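Local coordinates for protein type I polyketide synthase PikAII (Streptomyces venezuelae, PDB 3QP9) that carries a C2-type ketoreductase domain that probably epimerises the alpha-substituent of carrier-bound polyketide intermediates rather than reducing their beta-keto group, at residues Q90-A93 with A94-E98; A222-S226 with G227-R231; A489-W493 with S494-P498. All coordinates share one frame; numbering follows the deposited sequence.

Contact 1 (Q90-A93 with A94-E98); sequences QRLA and ATLGE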
loop_
_atom_site.group_PDB
_atom_site.type_symbol
_atom_site.label_atom_id
_atom_site.label_comp_id
_atom_site.label_asym_id
_atom_site.label_seq_id
_atom_site.Cartn_x
_atom_site.Cartn_y
_atom_site.Cartn_z
ATOM N N GLN A 90 -5.739 -25.436 5.379
ATOM C CA GLN A 90 -6.230 -26.518 6.222
ATOM C C GLN A 90 -5.239 -26.984 7.297
ATOM O O GLN A 90 -5.646 -27.183 8.437
ATOM C CB GLN A 90 -6.841 -27.646 5.387
ATOM C CG GLN A 90 -8.347 -27.393 5.063
ATOM C CD GLN A 90 -8.767 -25.881 4.931
ATOM O OE1 GLN A 90 -9.117 -25.413 3.837
ATOM N NE2 GLN A 90 -8.756 -25.143 6.057
ATOM N N ARG A 91 -3.949 -27.092 6.967
ATOM C CA ARG A 91 -2.935 -27.416 7.986
ATOM C C ARG A 91 -2.880 -26.381 9.104
ATOM O O ARG A 91 -2.785 -26.746 10.281
ATOM C CB ARG A 91 -1.552 -27.576 7.360
ATOM C CG ARG A 91 -1.532 -28.517 6.166
ATOM C CD ARG A 91 -1.401 -29.974 6.606
ATOM N NE ARG A 91 -1.000 -30.887 5.531
ATOM C CZ ARG A 91 0.138 -30.814 4.823
ATOM N NH1 ARG A 91 1.017 -29.833 5.028
ATOM N NH2 ARG A 91 0.403 -31.724 3.879
ATOM N N LEU A 92 -2.944 -25.084 8.735
ATOM C CA LEU A 92 -2.869 -24.016 9.727
ATOM C C LEU A 92 -4.119 -24.016 10.609
ATOM O O LEU A 92 -4.006 -23.801 11.797
ATOM C CB LEU A 92 -2.708 -22.636 9.078
ATOM C CG LEU A 92 -1.694 -21.644 9.672
ATOM C CD1 LEU A 92 -1.738 -20.253 8.953
ATOM C CD2 LEU A 92 -1.813 -21.457 11.139
ATOM N N ALA A 93 -5.293 -24.210 10.005
ATOM C CA ALA A 93 -6.556 -24.266 10.766
ATOM C C ALA A 93 -6.544 -25.425 11.793
ATOM O O ALA A 93 -7.039 -25.279 12.910
ATOM C CB ALA A 93 -7.787 -24.381 9.821
ATOM N N ALA A 94 -5.952 -26.553 11.413
ATOM C CA ALA A 94 -5.836 -27.747 12.320
ATOM C C ALA A 94 -4.946 -27.332 13.471
ATOM O O ALA A 94 -5.226 -27.580 14.632
ATOM C CB ALA A 94 -5.185 -28.868 11.583
ATOM N N THR A 95 -3.875 -26.617 13.126
ATOM C CA THR A 95 -2.896 -26.206 14.106
ATOM C C THR A 95 -3.541 -25.255 15.085
ATOM O O THR A 95 -3.336 -25.387 16.285
ATOM C CB THR A 95 -1.686 -25.494 13.414
ATOM O OG1 THR A 95 -1.056 -26.444 12.564
ATOM C CG2 THR A 95 -0.685 -24.957 14.422
ATOM N N LEU A 96 -4.296 -24.290 14.567
ATOM C CA LEU A 96 -5.062 -23.352 15.400
ATOM C C LEU A 96 -6.178 -24.018 16.270
ATOM O O LEU A 96 -6.267 -23.742 17.468
ATOM C CB LEU A 96 -5.659 -22.244 14.561
ATOM C CG LEU A 96 -4.687 -21.271 13.870
ATOM C CD1 LEU A 96 -5.414 -20.644 12.660
ATOM C CD2 LEU A 96 -4.077 -20.200 14.846
ATOM N N GLY A 97 -7.039 -24.823 15.644
ATOM C CA GLY A 97 -8.072 -25.612 16.354
ATOM C C GLY A 97 -7.457 -26.449 17.476
ATOM O O GLY A 97 -7.977 -26.476 18.620
ATOM N N GLU A 98 -6.344 -27.123 17.193
ATOM C CA GLU A 98 -5.605 -27.815 18.269
ATOM C C GLU A 98 -5.178 -26.873 19.411
ATOM O O GLU A 98 -5.302 -27.197 20.606
ATOM C CB GLU A 98 -4.417 -28.597 17.677
ATOM C CG GLU A 98 -3.268 -28.998 18.644
ATOM C CD GLU A 98 -2.434 -30.240 18.136
ATOM O OE1 GLU A 98 -1.396 -30.573 18.769
ATOM O OE2 GLU A 98 -2.815 -30.880 17.115
#
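Thr95 meets the Arg91 carbonyl from both sides of its plane, its backbone N and hydroxyl OG1 reaching the oxygen from opposite faces. The two bonds are of nearly equal length, with OG1 of Thr95 2.9 Å from Arg91 O and 33° out of the carbonyl plane, and the amide N of Thr95 3.0 Å from Arg91 O. The hydroxyl can fold back because chi1 of -63° sets OG1 beside the backbone N and directs it toward the preceding turn. This is the usual way for a threonine within a helix to satisfy its hydroxyl, and it leaves the Arg91 oxygen gripped twice. The other carbonyls follow plain helical i to i+4 pairing, Leu96 N to Leu92 O at 2.8 Å and Gly97 N to Ala93 O at 2.8 Å. One turn apart, Leu92 and Leu96 cross at a slant, CD2 of Leu92 lying 4.0 Å from CG of Leu96, and form part of the buried, apolar side of helix 89-102. That side faces helix 130-144, where both leucines pack on Ala141 and Leu96 also meets Leu142. At the start of the helix, Gln90 NE2 reaches Asp144 on that same neighbouring helix.

Contact 2 (A222-S226 with G227-R231); sequences AVRAS and GLLAR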
loop_
_atom_site.group_PDB
_atom_site.type_symbol
_atom_site.label_atom_id
_atom_site.label_comp_id
_atom_site.label_asym_id
_atom_site.label_seq_id
_atom_site.Cartn_x
_atom_site.Cartn_y
_atom_site.Cartn_z
ATOM N N ALA A 222 2.097 2.892 14.947
ATOM C CA ALA A 222 3.508 2.769 14.872
ATOM C C ALA A 222 4.177 2.953 16.273
ATOM O O ALA A 222 3.728 3.766 17.059
ATOM C CB ALA A 222 4.044 3.888 13.899
ATOM N N VAL A 223 5.233 2.167 16.563
ATOM C CA VAL A 223 5.961 2.137 17.837
ATOM C C VAL A 223 7.338 2.686 17.521
ATOM O O VAL A 223 8.087 2.117 16.658
ATOM C CB VAL A 223 6.182 0.747 18.291
ATOM C CG1 VAL A 223 6.963 0.762 19.600
ATOM C CG2 VAL A 223 4.807 0.086 18.445
ATOM N N ARG A 224 7.680 3.813 18.144
ATOM C CA ARG A 224 8.925 4.472 17.827
ATOM C C ARG A 224 9.639 4.778 19.126
ATOM O O ARG A 224 9.102 4.598 20.236
ATOM C CB ARG A 224 8.778 5.756 16.934
ATOM C CG ARG A 224 8.129 5.443 15.520
ATOM C CD ARG A 224 9.060 4.642 14.716
ATOM N NE ARG A 224 8.634 4.369 13.344
ATOM C CZ ARG A 224 8.077 3.224 12.903
ATOM N NH1 ARG A 224 7.770 3.106 11.607
ATOM N NH2 ARG A 224 7.833 2.235 13.743
ATOM N N ALA A 225 10.889 5.185 18.995
ATOM C CA ALA A 225 11.665 5.587 20.176
ATOM C C ALA A 225 10.909 6.660 20.983
ATOM O O ALA A 225 10.988 6.705 22.189
ATOM C CB ALA A 225 13.053 6.133 19.707
ATOM N N SER A 226 10.147 7.494 20.301
ATOM C CA SER A 226 9.350 8.542 20.985
ATOM C C SER A 226 8.138 8.097 21.778
ATOM O O SER A 226 7.754 8.800 22.735
ATOM C CB SER A 226 9.011 9.707 19.994
ATOM O OG SER A 226 7.918 9.451 19.092
ATOM N N GLY A 227 7.535 6.940 21.423
ATOM C CA GLY A 227 6.296 6.498 22.027
ATOM C C GLY A 227 5.396 5.884 20.934
ATOM O O GLY A 227 5.897 5.351 19.938
ATOM N N LEU A 228 4.083 5.947 21.133
ATOM C CA LEU A 228 3.121 5.443 20.130
ATOM C C LEU A 228 2.603 6.551 19.211
ATOM O O LEU A 228 2.397 7.740 19.677
ATOM C CB LEU A 228 1.973 4.730 20.824
ATOM C CG LEU A 228 2.273 3.599 21.782
ATOM C CD1 LEU A 228 1.029 3.227 22.550
ATOM C CD2 LEU A 228 2.834 2.390 20.982
ATOM N N LEU A 229 2.466 6.218 17.928
ATOM C CA LEU A 229 1.850 7.066 16.891
ATOM C C LEU A 229 0.682 6.358 16.160
ATOM O O LEU A 229 0.753 5.181 15.906
ATOM C CB LEU A 229 2.865 7.506 15.832
ATOM C CG LEU A 229 3.997 8.377 16.394
ATOM C CD1 LEU A 229 5.170 7.453 16.925
ATOM C CD2 LEU A 229 4.623 9.476 15.411
ATOM N N ALA A 230 -0.384 7.090 15.817
ATOM C CA ALA A 230 -1.527 6.498 15.210
ATOM C C ALA A 230 -1.832 7.158 13.875
ATOM O O ALA A 230 -1.693 8.396 13.680
ATOM C CB ALA A 230 -2.755 6.619 16.152
ATOM N N ARG A 231 -2.258 6.330 12.953
ATOM C CA ARG A 231 -2.469 6.713 11.550
ATOM C C ARG A 231 -3.732 7.543 11.293
ATOM O O ARG A 231 -4.876 7.198 11.763
ATOM C CB ARG A 231 -2.488 5.441 10.693
ATOM C CG ARG A 231 -2.380 5.694 9.138
ATOM C CD ARG A 231 -1.839 4.356 8.494
ATOM N NE ARG A 231 -1.845 4.483 7.002
ATOM C CZ ARG A 231 -2.907 4.297 6.208
ATOM N NH1 ARG A 231 -2.756 4.412 4.864
ATOM N NH2 ARG A 231 -4.131 4.147 6.697
#
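The segments 222-226 and 227-231 form a tight antiparallel beta hairpin, which lies between strand 190-196 and strand 29-36 and closes strand 220-224 onto strand 227-235 through a type I turn from Arg224 to Gly227. Two hydrogen-bonded pairs define its register. Ala222 and Leu229 exchange bonds both ways, Ala222 N to Leu229 O at 2.8 Å and Leu229 N to Ala222 O at 2.9 Å. Nearer the turn, Arg224 N binds Gly227 O at 3.0 Å, and Gly227 N returns a more bent bond to Arg224 O at 3.1 Å. Gly227 has phi/psi of 140°/-152°; at these angles a CB would clash with Ser226 O, the carbonyl before it, so the position calls for glycine.

Between these pairs lies the non-hydrogen-bonded pair of Val223 and Leu228. Their side chains run alongside each other, CG2 of Val223 being 4.0 Å from CD2 of Leu228, and both pack on Arg207 of helix 202-212. On the opposite face, the aliphatic part of Arg224 crosses Leu229 at about a right angle, with CG of Arg224 3.8 Å from CD1 of Leu229. The arginine then bends at chi2 (-68°), bringing its guanidinium back over its own strand. There NH2 of Arg224 gives a bond of 2.9 Å to Val223 O, lying in the guanidinium plane but well above the plane of the carbonyl. Salt bridges to Asp195 and Asp165 hold NH1 and NE, so the buried charge is met by two carboxylates.

Because Arg224 and Gly227 exchange both bonds around the loop residues Ala225 and Ser226, this is a 2:2 beta hairpin with a two-residue loop.

Contact 3 (A489-W493 with S494-P498); sequences ADVDW and SSFAP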
loop_
_atom_site.group_PDB
_atom_site.type_symbol
_atom_site.label_atom_id
_atom_site.label_comp_id
_atom_site.label_asym_id
_atom_site.label_seq_id
_atom_site.Cartn_x
_atom_site.Cartn_y
_atom_site.Cartn_z
ATOM N N ALA A 489 -8.276 12.661 -4.307
ATOM C CA ALA A 489 -9.573 12.023 -4.357
ATOM C C ALA A 489 -10.697 13.072 -4.144
ATOM O O ALA A 489 -10.495 14.071 -3.440
ATOM C CB ALA A 489 -9.600 10.905 -3.289
ATOM N N ASP A 490 -11.826 12.908 -4.839
ATOM C CA ASP A 490 -12.948 13.821 -4.738
ATOM C C ASP A 490 -13.948 13.057 -3.890
ATOM O O ASP A 490 -14.596 12.130 -4.397
ATOM C CB ASP A 490 -13.513 14.121 -6.170
ATOM C CG ASP A 490 -14.655 15.147 -6.134
ATOM O OD1 ASP A 490 -15.108 15.483 -5.016
ATOM O OD2 ASP A 490 -15.093 15.644 -7.193
ATOM N N VAL A 491 -14.051 13.434 -2.607
ATOM C CA VAL A 491 -14.781 12.693 -1.607
ATOM C C VAL A 491 -15.822 13.642 -0.958
ATOM O O VAL A 491 -15.478 14.758 -0.535
ATOM C CB VAL A 491 -13.820 12.142 -0.501
ATOM C CG1 VAL A 491 -14.596 11.102 0.351
ATOM C CG2 VAL A 491 -12.562 11.457 -1.085
ATOM N N ASP A 492 -17.099 13.253 -0.976
ATOM C CA ASP A 492 -18.113 13.851 -0.097
ATOM C C ASP A 492 -18.053 13.051 1.214
ATOM O O ASP A 492 -18.647 11.992 1.323
ATOM C CB ASP A 492 -19.513 13.742 -0.743
ATOM C CG ASP A 492 -20.653 14.165 0.187
ATOM O OD1 ASP A 492 -20.486 14.754 1.299
ATOM O OD2 ASP A 492 -21.784 13.847 -0.201
ATOM N N TRP A 493 -17.350 13.606 2.199
ATOM C CA TRP A 493 -17.159 12.960 3.492
ATOM C C TRP A 493 -18.450 12.698 4.281
ATOM O O TRP A 493 -18.500 11.775 5.055
ATOM C CB TRP A 493 -16.120 13.771 4.337
ATOM C CG TRP A 493 -14.773 13.768 3.651
ATOM C CD1 TRP A 493 -14.165 14.788 2.986
ATOM C CD2 TRP A 493 -13.913 12.634 3.517
ATOM N NE1 TRP A 493 -12.960 14.388 2.492
ATOM C CE2 TRP A 493 -12.776 13.062 2.791
ATOM C CE3 TRP A 493 -13.964 11.303 4.009
ATOM C CZ2 TRP A 493 -11.714 12.192 2.472
ATOM C CZ3 TRP A 493 -12.884 10.427 3.695
ATOM C CH2 TRP A 493 -11.780 10.888 2.971
ATOM N N SER A 494 -19.480 13.532 4.070
ATOM C CA SER A 494 -20.753 13.335 4.733
ATOM C C SER A 494 -21.400 11.964 4.300
ATOM O O SER A 494 -22.170 11.373 5.078
ATOM C CB SER A 494 -21.645 14.581 4.531
ATOM O OG SER A 494 -22.140 14.689 3.188
ATOM N N SER A 495 -21.049 11.440 3.108
ATOM C CA SER A 495 -21.505 10.104 2.670
ATOM C C SER A 495 -20.457 9.072 2.937
ATOM O O SER A 495 -20.757 7.977 3.375
ATOM C CB SER A 495 -21.862 10.065 1.194
ATOM O OG SER A 495 -22.941 10.973 1.008
ATOM N N PHE A 496 -19.197 9.451 2.728
ATOM C CA PHE A 496 -18.138 8.483 2.882
ATOM C C PHE A 496 -17.888 7.995 4.305
ATOM O O PHE A 496 -17.712 6.812 4.508
ATOM C CB PHE A 496 -16.835 8.995 2.241
ATOM C CG PHE A 496 -15.727 7.927 2.182
ATOM C CD1 PHE A 496 -15.478 7.213 1.016
ATOM C CD2 PHE A 496 -14.945 7.659 3.339
ATOM C CE1 PHE A 496 -14.463 6.213 1.021
ATOM C CE2 PHE A 496 -13.952 6.686 3.389
ATOM C CZ PHE A 496 -13.663 5.963 2.212
ATOM N N ALA A 497 -17.731 8.917 5.255
ATOM C CA ALA A 497 -17.360 8.558 6.620
ATOM C C ALA A 497 -18.425 7.667 7.288
ATOM O O ALA A 497 -18.055 6.682 7.894
ATOM C CB ALA A 497 -17.049 9.824 7.472
ATOM N N PRO A 498 -19.733 7.959 7.131
ATOM C CA PRO A 498 -20.690 6.930 7.696
ATOM C C PRO A 498 -20.588 5.572 6.958
ATOM O O PRO A 498 -20.585 4.516 7.635
ATOM C CB PRO A 498 -22.096 7.589 7.604
ATOM C CG PRO A 498 -21.778 9.147 7.542
ATOM C CD PRO A 498 -20.415 9.188 6.727
#
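CG of Asp492 is anti to the backbone N (chi1 172°), bringing the carboxylate in front of Ser494 and Ser495, and CG of Phe496 is also anti to its N (chi1 -171°), which sets the ring beside Trp493. Asp492 is the N-cap of helix 493-501. Its OD1 is met on the syn side by the hydroxyl of Ser494, a short bond of 2.5 Å between OG and OD1, and also takes a weak capping bond from the Ser494 amide. Its OD2 takes a weak hydrogen bond from OG of Ser495, at 3.3 Å. The carbonyl works as well: Asp492 O accepts from Phe496 N in the carbonyl plane and from Ser495 N above it, each at 3.0 Å.

Beneath the cap, Trp493 and Phe496 form an offset edge-to-face stack, the six-membered ring of Trp493 presenting its edge to the Phe496 ring with planes at 75°. CZ3 of Trp493 comes within 3.5 Å of CD2 of Phe496. Val491 closes the angle between them, its CG1 lying over the centre of the six-membered indole ring and 3.6 Å from CB of Phe496. Indole NE1 is bonded to Tyr30 OH on strand 29-36. At the carboxylate, the Ser494 hydroxyl, the two weak bonds and the nearby helix N-terminus would together probably favour the ionised form of Asp492.

Contacts 1, 2 and 3 follow one another along the chain without overlap or touch. Contact 1 lies on helix 89-102, and its centre is about 33 Å from that of contact 2 and about 40 Å from that of contact 3, which opens helix 493-501. Contacts 2 and 3 are closer, with centres about 28 Å and nearest atoms about 11 Å apart, and they share surroundings: Trp493 of contact 3 packs on strand 227-235, whose first residues form part of contact 2. By analogy with other modular ketoreductases, contact 1 probably lies in the structural subdomain, and contacts 2 and 3 near the strands that join it to the catalytic subdomain.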